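Local coordinates for uncharacterized protein (Thermus thermophilus HB8, PDB 6SCE), which is a CRISPR-associated DNA nuclease with CARF domains, switched on when it binds the cyclic oligoadenylate made by type III CRISPR systems, at residues K49-R55 and R145-L151. Sequence-based numbering, arbitrary orientation.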
loop_
_atom_site.group_PDB
_atom_site.type_symbol
_atom_site.label_atom_id
_atom_site.label_comp_id
_atom_site.label_asym_id
_atom_site.label_seq_id
_atom_site.Cartn_x
_atom_site.Cartn_y
_atom_site.Cartn_z
ATOM N N LYS A 49 -7.257 9.907 -15.763
ATOM C CA LYS A 49 -7.129 8.610 -16.412
ATOM C C LYS A 49 -8.489 7.990 -16.701
ATOM O O LYS A 49 -8.677 7.354 -17.753
ATOM C CB LYS A 49 -6.273 7.674 -15.552
ATOM C CG LYS A 49 -4.813 8.112 -15.437
ATOM C CD LYS A 49 -4.011 7.172 -14.542
ATOM C CE LYS A 49 -2.543 7.564 -14.461
ATOM N NZ LYS A 49 -1.820 6.764 -13.426
ATOM N N ARG A 50 -9.445 8.200 -15.783
ATOM C CA ARG A 50 -10.769 7.723 -15.984
ATOM C C ARG A 50 -11.432 8.449 -17.165
ATOM O O ARG A 50 -12.117 7.805 -17.960
ATOM C CB ARG A 50 -11.620 7.860 -14.714
ATOM C CG ARG A 50 -13.017 7.304 -14.874
ATOM C CD ARG A 50 -13.799 7.370 -13.579
ATOM N NE ARG A 50 -13.217 6.498 -12.562
ATOM C CZ ARG A 50 -13.630 6.413 -11.303
ATOM N NH1 ARG A 50 -14.623 7.174 -10.855
ATOM N NH2 ARG A 50 -13.008 5.602 -10.475
ATOM N N GLN A 51 -11.239 9.764 -17.277
ATOM C CA GLN A 51 -11.781 10.495 -18.429
ATOM C C GLN A 51 -11.130 10.038 -19.721
ATOM O O GLN A 51 -11.804 9.965 -20.735
ATOM C CB GLN A 51 -11.703 12.026 -18.250
ATOM C CG GLN A 51 -12.614 12.517 -17.131
ATOM C CD GLN A 51 -14.056 12.007 -17.260
ATOM O OE1 GLN A 51 -14.651 12.081 -18.336
ATOM N NE2 GLN A 51 -14.607 11.456 -16.172
ATOM N N ALA A 52 -9.845 9.695 -19.681
ATOM C CA ALA A 52 -9.172 9.138 -20.851
ATOM C C ALA A 52 -9.771 7.779 -21.256
ATOM O O ALA A 52 -9.932 7.467 -22.434
ATOM C CB ALA A 52 -7.691 9.033 -20.595
ATOM N N PHE A 53 -10.140 6.977 -20.270
ATOM C CA PHE A 53 -10.773 5.718 -20.516
ATOM C C PHE A 53 -12.147 5.940 -21.181
ATOM O O PHE A 53 -12.484 5.279 -22.171
ATOM C CB PHE A 53 -10.915 4.959 -19.197
ATOM C CG PHE A 53 -11.706 3.684 -19.281
ATOM C CD1 PHE A 53 -11.429 2.727 -20.237
ATOM C CD2 PHE A 53 -12.712 3.424 -18.354
ATOM C CE1 PHE A 53 -12.160 1.551 -20.304
ATOM C CE2 PHE A 53 -13.393 2.228 -18.381
ATOM C CZ PHE A 53 -13.128 1.287 -19.362
ATOM N N PHE A 54 -12.912 6.877 -20.662
ATOM C CA PHE A 54 -14.217 7.185 -21.235
ATOM C C PHE A 54 -14.123 7.741 -22.670
ATOM O O PHE A 54 -14.937 7.392 -23.515
ATOM C CB PHE A 54 -15.010 8.144 -20.344
ATOM C CG PHE A 54 -15.456 7.541 -19.033
ATOM C CD1 PHE A 54 -15.513 6.165 -18.853
ATOM C CD2 PHE A 54 -15.838 8.363 -17.971
ATOM C CE1 PHE A 54 -15.932 5.612 -17.646
ATOM C CE2 PHE A 54 -16.253 7.800 -16.776
ATOM C CZ PHE A 54 -16.301 6.429 -16.624
ATOM N N ARG A 55 -13.080 8.500 -22.943
ATOM C CA ARG A 55 -12.763 8.931 -24.308
ATOM C C ARG A 55 -12.479 7.757 -25.238
ATOM O O ARG A 55 -12.956 7.723 -26.366
ATOM C CB ARG A 55 -11.580 9.924 -24.280
ATOM C CG ARG A 55 -11.112 10.415 -25.632
ATOM C CD ARG A 55 -9.845 11.254 -25.488
ATOM N NE ARG A 55 -9.243 11.580 -26.786
ATOM C CZ ARG A 55 -8.173 12.358 -26.956
ATOM N NH1 ARG A 55 -7.720 12.590 -28.181
ATOM N NH2 ARG A 55 -7.546 12.895 -25.911
ATOM N N ARG A 145 -2.474 6.035 -24.071
ATOM C CA ARG A 145 -3.658 6.876 -24.124
ATOM C C ARG A 145 -4.425 6.880 -22.774
ATOM O O ARG A 145 -5.084 7.847 -22.451
ATOM C CB ARG A 145 -4.550 6.559 -25.343
ATOM C CG ARG A 145 -5.212 5.203 -25.317
ATOM C CD ARG A 145 -6.184 5.004 -26.493
ATOM N NE ARG A 145 -7.177 6.055 -26.517
ATOM C CZ ARG A 145 -7.877 6.435 -27.565
ATOM N NH1 ARG A 145 -7.777 5.781 -28.728
ATOM N NH2 ARG A 145 -8.729 7.443 -27.416
ATOM N N LEU A 146 -4.313 5.809 -21.990
ATOM C CA LEU A 146 -4.981 5.710 -20.676
ATOM C C LEU A 146 -4.207 6.346 -19.530
ATOM O O LEU A 146 -4.823 6.834 -18.595
ATOM C CB LEU A 146 -5.239 4.236 -20.314
ATOM C CG LEU A 146 -6.278 3.486 -21.182
ATOM C CD1 LEU A 146 -6.427 2.048 -20.747
ATOM C CD2 LEU A 146 -7.601 4.219 -21.105
ATOM N N TYR A 147 -2.875 6.325 -19.599
ATOM C CA TYR A 147 -2.009 6.800 -18.504
ATOM C C TYR A 147 -1.207 8.038 -18.876
ATOM O O TYR A 147 -1.158 9.009 -18.117
ATOM C CB TYR A 147 -0.996 5.740 -18.110
ATOM C CG TYR A 147 -1.527 4.468 -17.449
ATOM C CD1 TYR A 147 -2.880 4.292 -17.152
ATOM C CD2 TYR A 147 -0.644 3.449 -17.102
ATOM C CE1 TYR A 147 -3.321 3.131 -16.524
ATOM C CE2 TYR A 147 -1.079 2.283 -16.480
ATOM C CZ TYR A 147 -2.413 2.132 -16.185
ATOM O OH TYR A 147 -2.847 0.972 -15.543
ATOM N N LEU A 148 -0.517 7.986 -20.012
ATOM C CA LEU A 148 0.457 9.035 -20.296
ATOM C C LEU A 148 -0.195 10.301 -20.842
ATOM O O LEU A 148 0.036 11.408 -20.337
ATOM C CB LEU A 148 1.524 8.523 -21.235
ATOM C CG LEU A 148 2.261 7.293 -20.737
ATOM C CD1 LEU A 148 3.351 6.938 -21.722
ATOM C CD2 LEU A 148 2.830 7.479 -19.336
ATOM N N GLU A 149 -1.054 10.143 -21.831
ATOM C CA GLU A 149 -1.748 11.287 -22.400
ATOM C C GLU A 149 -2.497 12.103 -21.339
ATOM O O GLU A 149 -2.322 13.325 -21.266
ATOM C CB GLU A 149 -2.675 10.839 -23.543
ATOM C CG GLU A 149 -3.394 11.979 -24.251
ATOM C CD GLU A 149 -4.536 12.586 -23.431
ATOM O OE1 GLU A 149 -5.282 11.830 -22.748
ATOM O OE2 GLU A 149 -4.712 13.833 -23.482
ATOM N N PRO A 150 -3.339 11.461 -20.508
ATOM C CA PRO A 150 -4.027 12.315 -19.523
ATOM C C PRO A 150 -3.124 12.981 -18.484
ATOM O O PRO A 150 -3.540 13.939 -17.876
ATOM C CB PRO A 150 -4.989 11.342 -18.818
ATOM C CG PRO A 150 -4.436 10.005 -19.073
ATOM C CD PRO A 150 -3.848 10.084 -20.459
ATOM N N LEU A 151 -1.928 12.443 -18.242
ATOM C CA LEU A 151 -0.992 13.063 -17.315
ATOM C C LEU A 151 -0.108 14.134 -18.011
ATOM O O LEU A 151 0.779 14.688 -17.384
ATOM C CB LEU A 151 -0.076 12.007 -16.696
ATOM C CG LEU A 151 -0.662 11.017 -15.680
ATOM C CD1 LEU A 151 0.319 9.893 -15.395
ATOM C CD2 LEU A 151 -1.052 11.710 -14.395
HETATM O O HOH W 1 -8.213 7.928 -24.587
#
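In the N-terminal Rossmann-like domain, most likely a CARF domain, helix 44-59 packs against the C-terminal part of helix 140-148 and the residues after it, with A52 facing the backbone of R145 and L146. The two backbones come nearest here, CA of A52 lying 5.4 Å from CA of L146, and a small methyl suits the place: A52 CB sits 3.4 Å from R145 O and also meets CG in the rigid ring of P150. Beside it, L146 lays CD2 against the backbone of F53, 3.6 Å from F53 CA, and the two side chains run alongside each other, pointing the same way; the F53 ring meets that of F36 at a steep angle. K49 reaches across the turn. With CG anti to its own carbonyl carbon (chi1 -67°) and the chain extended beyond, K49 CG lies 3.4 Å from L146 O, a buried carbonyl that finds no hydrogen-bond partner and is covered by these methylenes; farther out, CE is 3.8 Å from L151 CD1. The ammonium ends over the face of Y147, NZ 4.8 Å from the ring centroid and 21° off the normal, a cation-pi contact, while R218 O accepts a hydrogen bond from it. Cutting K49 back to an alanine is likely to leave the Y147 face without its cation, R218 O without this donor, and a gap beside P150 and L151. At the solvent-facing end, one water donates to A52 O and accepts from R145 NE, while NH2 of R145 makes a salt bridge to E59; R55 NH2 forms a long salt bridge to E149 OE2 (3.8 Å). Y147 OH hydrogen-bonds both D13 and an adenine amino group of the bound RNA, so Y147 touches the nucleotide itself while K49 and D13 stand behind it, consistent with the cyclic oligoadenylate pocket of a CARF domain.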